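PhiRv1 phage protein (PDB 6LG3) is a mycobacterial prophage-encoded toxin, probably EST12, that appears to activate a RACK1-NLRP3-gasdermin D pyroptosis and interleukin-1 beta immune pathway. Local coordinates at residues L9-E12 / L13-V17. Residues are numbered along the deposited sequence; the frame is centred on the assembly and turned at random.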
loop_
_atom_site.group_PDB
_atom_site.type_symbol
_atom_site.label_atom_id
_atom_site.label_comp_id
_atom_site.label_asym_id
_atom_site.label_seq_id
_atom_site.Cartn_x
_atom_site.Cartn_y
_atom_site.Cartn_z
ATOM N N LEU A 9 4.165 -5.008 3.217
ATOM C CA LEU A 9 4.529 -3.753 3.868
ATOM C C LEU A 9 3.808 -2.563 3.231
ATOM O O LEU A 9 3.328 -1.665 3.939
ATOM C CB LEU A 9 6.049 -3.576 3.825
ATOM C CG LEU A 9 6.627 -2.328 4.483
ATOM C CD1 LEU A 9 6.068 -2.138 5.882
ATOM C CD2 LEU A 9 8.149 -2.464 4.524
ATOM N N MET A 10 3.700 -2.543 1.900
ATOM C CA MET A 10 2.963 -1.457 1.258
ATOM C C MET A 10 1.500 -1.449 1.695
ATOM O O MET A 10 0.913 -0.381 1.903
ATOM C CB MET A 10 3.072 -1.560 -0.267
ATOM C CG MET A 10 4.492 -1.283 -0.824
ATOM S SD MET A 10 4.970 0.455 -0.676
ATOM C CE MET A 10 3.905 1.270 -1.884
ATOM N N HIS A 11 0.902 -2.627 1.867
ATOM C CA HIS A 11 -0.482 -2.675 2.332
ATOM C C HIS A 11 -0.606 -2.143 3.757
ATOM O O HIS A 11 -1.555 -1.410 4.071
ATOM C CB HIS A 11 -1.020 -4.101 2.241
ATOM C CG HIS A 11 -2.502 -4.200 2.426
ATOM N ND1 HIS A 11 -3.393 -4.075 1.380
ATOM C CD2 HIS A 11 -3.250 -4.407 3.535
ATOM C CE1 HIS A 11 -4.625 -4.205 1.837
ATOM N NE2 HIS A 11 -4.566 -4.406 3.141
ATOM N N GLU A 12 0.351 -2.487 4.632
ATOM C CA GLU A 12 0.298 -1.973 5.999
ATOM C C GLU A 12 0.428 -0.452 6.023
ATOM O O GLU A 12 -0.317 0.236 6.744
ATOM C CB GLU A 12 1.383 -2.637 6.848
ATOM C CG GLU A 12 1.216 -4.152 6.943
ATOM C CD GLU A 12 2.365 -4.842 7.672
ATOM O OE1 GLU A 12 2.487 -6.084 7.553
ATOM O OE2 GLU A 12 3.145 -4.148 8.364
ATOM N N LEU A 13 1.349 0.094 5.217
ATOM C CA LEU A 13 1.466 1.545 5.091
ATOM C C LEU A 13 0.172 2.173 4.566
ATOM O O LEU A 13 -0.196 3.283 4.974
ATOM C CB LEU A 13 2.631 1.901 4.169
ATOM C CG LEU A 13 4.033 1.444 4.579
ATOM C CD1 LEU A 13 5.019 1.846 3.495
ATOM C CD2 LEU A 13 4.413 2.069 5.902
ATOM N N ALA A 14 -0.516 1.495 3.640
ATOM C CA ALA A 14 -1.772 2.044 3.129
ATOM C C ALA A 14 -2.850 2.064 4.202
ATOM O O ALA A 14 -3.597 3.044 4.318
ATOM C CB ALA A 14 -2.242 1.252 1.912
ATOM N N VAL A 15 -2.944 0.994 4.999
ATOM C CA VAL A 15 -3.879 0.986 6.124
ATOM C C VAL A 15 -3.595 2.159 7.055
ATOM O O VAL A 15 -4.521 2.846 7.509
ATOM C CB VAL A 15 -3.812 -0.363 6.866
ATOM C CG1 VAL A 15 -4.640 -0.328 8.145
ATOM C CG2 VAL A 15 -4.274 -1.489 5.958
ATOM N N GLN A 16 -2.307 2.419 7.340
ATOM C CA GLN A 16 -1.953 3.568 8.176
ATOM C C GLN A 16 -2.403 4.881 7.546
ATOM O O GLN A 16 -2.887 5.781 8.247
ATOM C CB GLN A 16 -0.442 3.605 8.430
ATOM C CG GLN A 16 0.077 2.462 9.267
ATOM C CD GLN A 16 1.584 2.546 9.478
ATOM O OE1 GLN A 16 2.305 1.560 9.308
ATOM N NE2 GLN A 16 2.066 3.730 9.847
ATOM N N VAL A 17 -2.228 5.022 6.229
ATOM C CA VAL A 17 -2.630 6.254 5.555
ATOM C C VAL A 17 -4.137 6.446 5.660
ATOM O O VAL A 17 -4.625 7.547 5.947
ATOM C CB VAL A 17 -2.170 6.242 4.084
ATOM C CG1 VAL A 17 -2.815 7.405 3.315
ATOM C CG2 VAL A 17 -0.652 6.309 3.994
#
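The imidazole of His11 meets Val15 one helical turn later: its CD2 atom lies 3.9 Å from Val15 CG2, and the methyl comes in obliquely to the ring. With CG anti to the backbone N (chi1 -168°), the His11 ring comes within contact distance of that methyl. The same Val15 CG2 also rests 3.3 Å from His11 O, the carbonyl that accepts the Val15 N-H, so side chain and backbone pair the same two residues. Both side chains also touch Leu33 of helix 26-39.

On another side of the helix, Leu13 touches both Leu9 and Met10. Its CG is 4.3 Å from Leu9 CD1, while its CD1 branch reaches to 4.4 Å from Met10 SD; both are loose apolar contacts. Met10 and Leu13 also touch Val61 of strand 58-64, and Leu9 and Met10 share Leu68 of helix 65-73.

Gln16 extends beyond CG, and this atom passes 3.4 Å from Glu12 O, alongside the carbonyl that receives its own backbone N-H.

Four successive i+4 backbone bonds hold these side chains in register. Leu13 N to Leu9 O is the straightest, at 2.9 Å and 171° at the hydrogen; Ala14 N to Met10 O is the most bent, at 148°. The pattern is that of a regular alpha-helix, here the middle of helix 4-22, whose Met10 and Ala14 pack on the three-stranded antiparallel sheet while Val15 meets helix 26-39 and Leu9 helix 65-73, in a compact alpha+beta fold with helices packed against an antiparallel sheet.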